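PDB 3KEZ: putative sugar binding protein from Bacteroides vulgatus ATCC 8482, which probably binds sugars at the outer membrane as a SusD-family nutrient-binding protein, and carries a calcium ion. Local coordinates for residues E254-I259 and I335-A340; M272-S277 and G324-D329; N317-Q322 and N331-R336. All blocks are in the same frame, centred on the assembly; numbering follows the deposited sequence.

Contact 1. Residues E254-I259 and I335-A340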
loop_
_atom_site.group_PDB
_atom_site.type_symbol
_atom_site.label_atom_id
_atom_site.label_comp_id
_atom_site.label_asym_id
_atom_site.label_seq_id
_atom_site.Cartn_x
_atom_site.Cartn_y
_atom_site.Cartn_z
ATOM N N GLU A 254 -2.951 -7.404 14.179
ATOM C CA GLU A 254 -3.626 -6.321 13.518
ATOM C C GLU A 254 -3.502 -6.313 12.010
ATOM O O GLU A 254 -4.064 -5.433 11.386
ATOM C CB GLU A 254 -3.190 -4.957 14.086
ATOM C CG GLU A 254 -1.761 -4.502 13.793
ATOM C CD GLU A 254 -1.576 -3.025 14.122
ATOM O OE1 GLU A 254 -1.352 -2.681 15.313
ATOM O OE2 GLU A 254 -1.611 -2.211 13.172
ATOM N N ILE A 255 -2.763 -7.250 11.418
ATOM C CA ILE A 255 -2.678 -7.277 9.941
ATOM C C ILE A 255 -3.942 -7.879 9.319
ATOM O O ILE A 255 -4.271 -9.053 9.537
ATOM C CB ILE A 255 -1.468 -8.034 9.394
ATOM C CG1 ILE A 255 -0.142 -7.434 9.935
ATOM C CG2 ILE A 255 -1.527 -8.028 7.830
ATOM C CD1 ILE A 255 1.073 -8.418 9.882
ATOM N N LEU A 256 -4.613 -7.063 8.518
ATOM C CA LEU A 256 -5.872 -7.406 7.901
ATOM C C LEU A 256 -5.651 -8.028 6.521
ATOM O O LEU A 256 -6.499 -8.770 6.010
ATOM C CB LEU A 256 -6.749 -6.160 7.809
ATOM C CG LEU A 256 -7.029 -5.405 9.110
ATOM C CD1 LEU A 256 -7.918 -4.105 8.843
ATOM C CD2 LEU A 256 -7.729 -6.305 10.154
ATOM N N PHE A 257 -4.532 -7.706 5.892
ATOM C CA PHE A 257 -4.131 -8.421 4.687
ATOM C C PHE A 257 -2.624 -8.526 4.658
ATOM O O PHE A 257 -1.910 -7.511 4.648
ATOM C CB PHE A 257 -4.669 -7.751 3.428
ATOM C CG PHE A 257 -4.229 -8.416 2.125
ATOM C CD1 PHE A 257 -4.228 -9.801 1.985
ATOM C CD2 PHE A 257 -3.908 -7.646 1.023
ATOM C CE1 PHE A 257 -3.870 -10.399 0.804
ATOM C CE2 PHE A 257 -3.536 -8.239 -0.182
ATOM C CZ PHE A 257 -3.525 -9.635 -0.289
ATOM N N GLU A 258 -2.172 -9.779 4.646
ATOM C CA GLU A 258 -0.770 -10.154 4.749
ATOM C C GLU A 258 -0.358 -10.866 3.445
ATOM O O GLU A 258 -1.082 -11.741 2.968
ATOM C CB GLU A 258 -0.593 -11.076 5.974
ATOM C CG GLU A 258 0.856 -11.429 6.287
ATOM C CD GLU A 258 1.056 -12.128 7.626
ATOM O OE1 GLU A 258 0.194 -12.908 8.077
ATOM O OE2 GLU A 258 2.114 -11.912 8.205
ATOM N N ILE A 259 0.740 -10.418 2.818
ATOM C CA ILE A 259 1.402 -11.206 1.794
ATOM C C ILE A 259 2.266 -12.223 2.538
ATOM O O ILE A 259 3.145 -11.838 3.346
ATOM C CB ILE A 259 2.286 -10.374 0.817
ATOM C CG1 ILE A 259 1.483 -9.261 0.107
ATOM C CG2 ILE A 259 3.008 -11.286 -0.178
ATOM C CD1 ILE A 259 0.284 -9.743 -0.749
ATOM N N ILE A 335 -1.921 -4.362 4.580
ATOM C CA ILE A 335 -3.028 -3.597 5.198
ATOM C C ILE A 335 -3.157 -3.942 6.710
ATOM O O ILE A 335 -3.305 -5.111 7.104
ATOM C CB ILE A 335 -4.414 -3.880 4.516
ATOM C CG1 ILE A 335 -4.349 -3.597 3.004
ATOM C CG2 ILE A 335 -5.563 -3.056 5.212
ATOM C CD1 ILE A 335 -5.603 -4.019 2.235
ATOM N N ARG A 336 -3.096 -2.898 7.537
ATOM C CA ARG A 336 -3.109 -2.999 8.980
ATOM C C ARG A 336 -4.256 -2.218 9.625
ATOM O O ARG A 336 -4.600 -1.124 9.146
ATOM C CB ARG A 336 -1.798 -2.436 9.545
ATOM C CG ARG A 336 -0.568 -3.245 9.180
ATOM C CD ARG A 336 0.547 -3.050 10.199
ATOM N NE ARG A 336 1.194 -1.749 10.097
ATOM C CZ ARG A 336 1.326 -0.826 11.061
ATOM N NH1 ARG A 336 0.801 -0.985 12.260
ATOM N NH2 ARG A 336 1.994 0.298 10.801
ATOM N N LEU A 337 -4.794 -2.754 10.734
ATOM C CA LEU A 337 -5.807 -2.046 11.523
ATOM C C LEU A 337 -5.390 -0.629 11.920
ATOM O O LEU A 337 -6.239 0.258 11.956
ATOM C CB LEU A 337 -6.176 -2.804 12.768
ATOM C CG LEU A 337 -7.394 -2.326 13.537
ATOM C CD1 LEU A 337 -8.729 -2.378 12.710
ATOM C CD2 LEU A 337 -7.523 -3.203 14.803
ATOM N N SER A 338 -4.092 -0.409 12.173
ATOM C CA SER A 338 -3.573 0.923 12.486
ATOM C C SER A 338 -3.942 1.936 11.399
ATOM O O SER A 338 -4.236 3.075 11.716
ATOM C CB SER A 338 -2.036 0.909 12.689
ATOM O OG SER A 338 -1.617 0.265 13.874
ATOM N N GLU A 339 -3.923 1.520 10.120
ATOM C CA GLU A 339 -4.316 2.411 9.031
ATOM C C GLU A 339 -5.822 2.742 9.097
ATOM O O GLU A 339 -6.192 3.905 8.840
ATOM C CB GLU A 339 -3.938 1.914 7.620
ATOM C CG GLU A 339 -4.223 2.993 6.526
ATOM C CD GLU A 339 -4.298 2.472 5.119
ATOM O OE1 GLU A 339 -3.928 1.304 4.900
ATOM O OE2 GLU A 339 -4.687 3.252 4.196
ATOM N N ALA A 340 -6.687 1.782 9.425
ATOM C CA ALA A 340 -8.102 2.140 9.586
ATOM C C ALA A 340 -8.239 3.228 10.630
ATOM O O ALA A 340 -8.983 4.176 10.392
ATOM C CB ALA A 340 -9.021 0.956 9.893
#
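Glu254 OE2 is gripped by three donors: OG and N of Ser338 in the first turn of helix 337-350, and NH1 of the N-cap residue Arg336. The Ser338 hydroxyl reaches the syn lone pair of Glu254 OE2, OG to OE2 at 2.6 Å. Ser338 N arrives from above the carboxylate plane, 3.2 Å from Glu254 OE2, and Arg336 NH1 does likewise at 2.9 Å from OE2, closing a salt bridge in which carboxylate and guanidinium planes are 34° apart. Glu254 CG sits in the crowded position between N and C (chi1 69°); from there the extended chain delivers the carboxylate to the helix start, while OE1 pairs with Arg367 and Trp234 N. The backbone repeats the grip: Leu337 N points nearly straight (172°) at Glu254 O, 2.9 Å away. Ile335 O accepts from both Leu256 N (2.7 Å) and Phe257 N (3.1 Å), the signature of a classic beta bulge in the antiparallel pair of strands 255-259 and 332-336. On the face that carries Phe257 and Ile335, Ile335 CD1 meets Phe257 CB and the edge of its ring. Replacing Glu254 by an alanine removes the acceptor shared by Ser338 and Arg336, and would probably loosen the hold of 254-259 on the helix start. Glu395 and Glu391 also bridge to Arg336 and probably balance its buried charge; that cation and Ser338 N would favour an ionised Glu254.

Contact 2. Residues M272-S277 and G324-D329. With CA (calcium ion), chain C.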
loop_
_atom_site.group_PDB
_atom_site.type_symbol
_atom_site.label_atom_id
_atom_site.label_comp_id
_atom_site.label_asym_id
_atom_site.label_seq_id
_atom_site.Cartn_x
_atom_site.Cartn_y
_atom_site.Cartn_z
HETATM N N MSE A 272 11.142 -6.823 0.279
HETATM C CA MSE A 272 11.280 -5.788 1.335
HETATM C C MSE A 272 12.163 -6.254 2.478
HETATM O O MSE A 272 12.956 -5.467 3.022
HETATM C CB MSE A 272 9.908 -5.334 1.850
HETATM C CG MSE A 272 9.030 -4.650 0.793
HETATM SE SE MSE A 272 9.839 -3.011 0.248
HETATM C CE MSE A 272 9.378 -1.849 1.775
ATOM N N GLY A 273 12.042 -7.541 2.825
ATOM C CA GLY A 273 12.812 -8.128 3.898
ATOM C C GLY A 273 14.301 -8.022 3.652
ATOM O O GLY A 273 15.067 -7.785 4.585
ATOM N N TYR A 274 14.712 -8.211 2.400
ATOM C CA TYR A 274 16.130 -8.094 2.044
ATOM C C TYR A 274 16.538 -6.643 1.726
ATOM O O TYR A 274 17.683 -6.263 1.952
ATOM C CB TYR A 274 16.453 -9.004 0.870
ATOM C CG TYR A 274 17.827 -9.622 0.892
ATOM C CD1 TYR A 274 18.128 -10.698 1.725
ATOM C CD2 TYR A 274 18.823 -9.150 0.046
ATOM C CE1 TYR A 274 19.417 -11.277 1.720
ATOM C CE2 TYR A 274 20.094 -9.717 0.045
ATOM C CZ TYR A 274 20.378 -10.776 0.867
ATOM O OH TYR A 274 21.636 -11.307 0.818
ATOM N N LEU A 275 15.629 -5.818 1.207
ATOM C CA LEU A 275 16.031 -4.433 0.875
ATOM C C LEU A 275 16.202 -3.583 2.139
ATOM O O LEU A 275 17.076 -2.713 2.201
ATOM C CB LEU A 275 15.035 -3.767 -0.076
ATOM C CG LEU A 275 14.870 -4.411 -1.463
ATOM C CD1 LEU A 275 13.654 -3.808 -2.155
ATOM C CD2 LEU A 275 16.132 -4.239 -2.274
ATOM N N ASN A 276 15.419 -3.889 3.174
ATOM C CA ASN A 276 15.359 -3.020 4.364
ATOM C C ASN A 276 16.182 -3.578 5.493
ATOM O O ASN A 276 15.682 -3.727 6.590
ATOM C CB ASN A 276 13.885 -2.861 4.805
ATOM C CG ASN A 276 13.096 -1.928 3.880
ATOM O OD1 ASN A 276 12.963 -0.732 4.176
ATOM N ND2 ASN A 276 12.575 -2.470 2.749
ATOM N N SER A 277 17.433 -3.946 5.212
ATOM C CA SER A 277 18.268 -4.605 6.215
ATOM C C SER A 277 19.724 -4.476 5.846
ATOM O O SER A 277 20.085 -4.569 4.678
ATOM C CB SER A 277 17.940 -6.106 6.350
ATOM O OG SER A 277 18.977 -6.803 7.040
ATOM N N GLY A 324 12.593 -19.490 11.879
ATOM C CA GLY A 324 13.318 -20.356 10.979
ATOM C C GLY A 324 13.602 -19.745 9.638
ATOM O O GLY A 324 14.370 -20.309 8.901
ATOM N N GLU A 325 13.025 -18.588 9.322
ATOM C CA GLU A 325 13.128 -18.037 7.958
ATOM C C GLU A 325 14.275 -17.062 7.794
ATOM O O GLU A 325 14.706 -16.432 8.739
ATOM C CB GLU A 325 11.868 -17.283 7.591
ATOM C CG GLU A 325 10.690 -18.125 7.396
ATOM C CD GLU A 325 9.498 -17.313 6.928
ATOM O OE1 GLU A 325 9.457 -16.078 7.217
ATOM O OE2 GLU A 325 8.621 -17.913 6.259
ATOM N N ASN A 326 14.753 -16.938 6.568
ATOM C CA ASN A 326 15.682 -15.877 6.202
ATOM C C ASN A 326 14.891 -14.550 6.130
ATOM O O ASN A 326 13.692 -14.563 5.918
ATOM C CB ASN A 326 16.298 -16.211 4.831
ATOM C CG ASN A 326 17.440 -15.290 4.450
ATOM O OD1 ASN A 326 17.232 -14.228 3.839
ATOM N ND2 ASN A 326 18.665 -15.716 4.762
ATOM N N ILE A 327 15.555 -13.418 6.304
ATOM C CA ILE A 327 14.875 -12.111 6.109
ATOM C C ILE A 327 14.248 -12.008 4.709
ATOM O O ILE A 327 13.263 -11.292 4.505
ATOM C CB ILE A 327 15.804 -10.911 6.338
ATOM C CG1 ILE A 327 17.076 -10.999 5.474
ATOM C CG2 ILE A 327 16.142 -10.782 7.830
ATOM C CD1 ILE A 327 17.914 -9.727 5.475
ATOM N N THR A 328 14.820 -12.700 3.730
ATOM C CA THR A 328 14.243 -12.704 2.406
ATOM C C THR A 328 12.740 -13.048 2.380
ATOM O O THR A 328 11.984 -12.520 1.558
ATOM C CB THR A 328 14.992 -13.693 1.500
ATOM O OG1 THR A 328 16.331 -13.221 1.303
ATOM C CG2 THR A 328 14.303 -13.816 0.186
ATOM N N ASP A 329 12.307 -13.925 3.284
ATOM C CA ASP A 329 10.969 -14.454 3.230
ATOM C C ASP A 329 10.033 -13.835 4.254
ATOM O O ASP A 329 8.952 -14.379 4.510
ATOM C CB ASP A 329 11.035 -15.964 3.346
ATOM C CG ASP A 329 11.826 -16.569 2.217
ATOM O OD1 ASP A 329 11.633 -16.095 1.072
ATOM O OD2 ASP A 329 12.659 -17.467 2.473
HETATM CA CA CA C . 7.404 -15.481 5.913
HETATM O O HOH W 1 10.357 -9.993 2.513
HETATM O O HOH W 2 5.861 -17.233 7.045
#
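Ile327 and Tyr274 carry this contact, their side chains crossing at about a right angle. Ile327 CG1 occupies the crowded position between backbone N and carbonyl carbon (chi1 54°), and an extended second torsion carries CD1 into the corner between Gly273 O, Tyr274 and Ser277. There Ile327 CD1 lies 3.9 Å from Tyr274 CD1 and 3.5 Å from Ser277 OG, which is itself hydrogen-bonded to Asn279 N. Tyr274 has a chi1 of -145°, away from the staggered values, which lays its ring alongside Thr328, the two side chains pointing the same way. Thr328 OG1 approaches Tyr274 CD1 to 3.1 Å, a tight meeting of a hydroxyl with a ring carbon. That hydroxyl is turned by its own bond to Asn326 OD1, reached from above the carbonyl plane, while Thr328 N uses a lone pair of the same OD1 at 2.9 Å. The latter bond defines an Asx turn, so Asn326 probably helps to fix the short 3-10 segment 327-328 and the rotation of Thr328 together.

Gly273 permits the close backbone approach: its CA stands 3.3 Å from Ile327 O in a CA-H...O contact, and a beta carbon would collide with that oxygen. A water completes the seam, accepting from Gly273 N and donating to Thr328 O. On the two sides of the turn in the chain, Glu325 holds the calcium through both carboxylate oxygens, OE1 at 2.5 Å, and Asp329 through its carbonyl O at 2.4 Å. Tyr274 also sets its ring edge-to-face with Tyr281. Helix 272-275 thus backs the calcium loop between strands 313-316 and 332-336, while on its other flank selenomethionine Met272 and Leu275 pack on helix 43-50, and Met272 also reaches strand 284-286.

Contact 3. Residues N317-Q322 and N331-R336. With CA (calcium ion), chain C.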
loop_
_atom_site.group_PDB
_atom_site.type_symbol
_atom_site.label_atom_id
_atom_site.label_comp_id
_atom_site.label_asym_id
_atom_site.label_seq_id
_atom_site.Cartn_x
_atom_site.Cartn_y
_atom_site.Cartn_z
ATOM N N ASN A 317 12.953 -2.031 10.422
ATOM C CA ASN A 317 12.968 -3.471 10.668
ATOM C C ASN A 317 11.554 -4.018 10.857
ATOM O O ASN A 317 11.261 -4.724 11.845
ATOM C CB ASN A 317 13.826 -3.757 11.924
ATOM C CG ASN A 317 14.258 -5.206 12.020
ATOM O OD1 ASN A 317 14.554 -5.819 11.005
ATOM N ND2 ASN A 317 14.277 -5.765 13.239
ATOM N N LYS A 318 10.679 -3.725 9.904
ATOM C CA LYS A 318 9.289 -4.219 9.951
ATOM C C LYS A 318 9.111 -5.559 9.264
ATOM O O LYS A 318 8.133 -6.259 9.502
ATOM C CB LYS A 318 8.330 -3.208 9.314
ATOM C CG LYS A 318 8.231 -1.916 10.098
ATOM C CD LYS A 318 7.303 -0.884 9.442
ATOM C CE LYS A 318 6.876 0.187 10.435
ATOM N NZ LYS A 318 5.918 1.209 9.843
ATOM N N TYR A 319 10.027 -5.870 8.370
ATOM C CA TYR A 319 9.983 -7.117 7.628
ATOM C C TYR A 319 10.819 -8.153 8.373
ATOM O O TYR A 319 11.959 -8.446 8.025
ATOM C CB TYR A 319 10.463 -6.853 6.217
ATOM C CG TYR A 319 9.538 -5.841 5.580
ATOM C CD1 TYR A 319 8.291 -6.227 5.065
ATOM C CD2 TYR A 319 9.854 -4.481 5.570
ATOM C CE1 TYR A 319 7.403 -5.284 4.542
ATOM C CE2 TYR A 319 8.957 -3.525 5.049
ATOM C CZ TYR A 319 7.759 -3.931 4.525
ATOM O OH TYR A 319 6.921 -2.975 3.985
ATOM N N GLN A 320 10.214 -8.676 9.432
ATOM C CA GLN A 320 10.887 -9.598 10.348
ATOM C C GLN A 320 10.536 -11.001 9.890
ATOM O O GLN A 320 9.379 -11.317 9.676
ATOM C CB GLN A 320 10.457 -9.334 11.809
ATOM C CG GLN A 320 10.860 -7.908 12.272
ATOM C CD GLN A 320 10.403 -7.545 13.662
ATOM O OE1 GLN A 320 9.874 -8.389 14.370
ATOM N NE2 GLN A 320 10.616 -6.267 14.068
ATOM N N PRO A 321 11.545 -11.828 9.673
ATOM C CA PRO A 321 11.204 -13.181 9.249
ATOM C C PRO A 321 10.441 -13.928 10.350
ATOM O O PRO A 321 10.625 -13.644 11.546
ATOM C CB PRO A 321 12.577 -13.820 9.022
ATOM C CG PRO A 321 13.490 -13.086 9.974
ATOM C CD PRO A 321 12.972 -11.677 10.005
ATOM N N GLN A 322 9.582 -14.845 9.936
ATOM C CA GLN A 322 8.933 -15.789 10.857
ATOM C C GLN A 322 9.964 -16.834 11.302
ATOM O O GLN A 322 11.072 -16.876 10.777
ATOM C CB GLN A 322 7.688 -16.417 10.195
ATOM C CG GLN A 322 6.453 -15.469 10.188
ATOM C CD GLN A 322 6.652 -14.194 9.319
ATOM O OE1 GLN A 322 7.236 -14.235 8.208
ATOM N NE2 GLN A 322 6.157 -13.059 9.823
ATOM N N ASN A 331 7.115 -11.767 5.616
ATOM C CA ASN A 331 5.789 -11.414 5.137
ATOM C C ASN A 331 5.661 -9.910 5.038
ATOM O O ASN A 331 6.409 -9.179 5.685
ATOM C CB ASN A 331 4.702 -11.972 6.082
ATOM C CG ASN A 331 4.633 -13.528 6.083
ATOM O OD1 ASN A 331 5.336 -14.181 5.317
ATOM N ND2 ASN A 331 3.761 -14.107 6.941
ATOM N N ILE A 332 4.722 -9.476 4.204
ATOM C CA ILE A 332 4.412 -8.078 3.980
ATOM C C ILE A 332 3.094 -7.707 4.672
ATOM O O ILE A 332 2.050 -8.244 4.338
ATOM C CB ILE A 332 4.278 -7.778 2.468
ATOM C CG1 ILE A 332 5.402 -8.480 1.689
ATOM C CG2 ILE A 332 4.220 -6.243 2.265
ATOM C CD1 ILE A 332 6.855 -7.950 1.932
ATOM N N PRO A 333 3.146 -6.838 5.691
ATOM C CA PRO A 333 1.927 -6.391 6.378
ATOM C C PRO A 333 1.209 -5.302 5.579
ATOM O O PRO A 333 1.180 -4.146 5.994
ATOM C CB PRO A 333 2.469 -5.872 7.707
ATOM C CG PRO A 333 3.785 -5.276 7.347
ATOM C CD PRO A 333 4.346 -6.162 6.228
ATOM N N LEU A 334 0.591 -5.708 4.473
ATOM C CA LEU A 334 0.181 -4.785 3.428
ATOM C C LEU A 334 -0.947 -3.835 3.842
ATOM O O LEU A 334 -0.933 -2.676 3.481
ATOM C CB LEU A 334 -0.219 -5.590 2.188
ATOM C CG LEU A 334 -0.160 -4.863 0.861
ATOM C CD1 LEU A 334 1.246 -4.298 0.643
ATOM C CD2 LEU A 334 -0.550 -5.858 -0.196
ATOM N N ILE A 335 -1.921 -4.362 4.580
ATOM C CA ILE A 335 -3.028 -3.597 5.198
ATOM C C ILE A 335 -3.157 -3.942 6.710
ATOM O O ILE A 335 -3.305 -5.111 7.104
ATOM C CB ILE A 335 -4.414 -3.880 4.516
ATOM C CG1 ILE A 335 -4.349 -3.597 3.004
ATOM C CG2 ILE A 335 -5.563 -3.056 5.212
ATOM C CD1 ILE A 335 -5.603 -4.019 2.235
ATOM N N ARG A 336 -3.096 -2.898 7.537
ATOM C CA ARG A 336 -3.109 -2.999 8.980
ATOM C C ARG A 336 -4.256 -2.218 9.625
ATOM O O ARG A 336 -4.600 -1.124 9.146
ATOM C CB ARG A 336 -1.798 -2.436 9.545
ATOM C CG ARG A 336 -0.568 -3.245 9.180
ATOM C CD ARG A 336 0.547 -3.050 10.199
ATOM N NE ARG A 336 1.194 -1.749 10.097
ATOM C CZ ARG A 336 1.326 -0.826 11.061
ATOM N NH1 ARG A 336 0.801 -0.985 12.260
ATOM N NH2 ARG A 336 1.994 0.298 10.801
HETATM CA CA CA C . 7.404 -15.481 5.913
HETATM O O HOH W 3 6.237 -8.099 8.447
HETATM O O HOH W 2 5.861 -17.233 7.045
#
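The calcium site is where the loop after strand 313-316 meets the beginning of strand 332-336. Gln322 OE1 and Asn331 OD1 each bind the ion, at 2.6 Å and 2.5 Å respectively, and their amide planes are stacked, only 21° apart. A bend at chi2 of Gln322 (65°) folds its amide over that of Asn331, bringing Gln322 OE1 to 3.4 Å from Asn331 CG. Asn261, Glu325, Asp329 and a water complete the coordination, while Asn331 ND2 is held by Glu258.

Away from the metal, Tyr319 lies at the centre of an inverse gamma turn and reaches strand 332-336 through CD1 and CE1. Its CE1 touches Pro333 CD at 3.6 Å and Ile332 CD1 at 3.8 Å, whereas Asn331 O comes near the ring plane at the CD1 edge. The phenol oxygen is tied to Ala394 O. One water lies 2.8 Å from Lys318 O and 3.0 Å from Asn331 O, close to both segments.

At the far end, the extended Lys318 chain crosses that of Arg336 at about a right angle, leaving NZ 4.1 Å from Arg336 NH2. Lys318 finds its strongest polar partner in Val393, and Glu395 bridges to both cations, which probably offsets their repulsion. With neutral amide oxygens paired on calcium, Glu325 probably supplies most of the ligand charge.

How the contacts relate
Contacts 1 and 3 are buried and both use strand 332-336, sharing Ile335 and Arg336; contact 2, its centre about 18 Å from the centre of the chain, is only partly buried. The two-strand sheet joins contact 1 to contact 3, where Ile259 N meets Ile332 O at 3.0 Å. Contacts 2 and 3 instead share the calcium and its water, and pack through Met272 and Gly273 against Tyr319. Chemistry follows place: direct backbone bonds and a buried salt bridge in contact 1, shared metal ligands and apolar ring contacts in contact 3, and a water-bridged, glycine-enabled approach in contact 2.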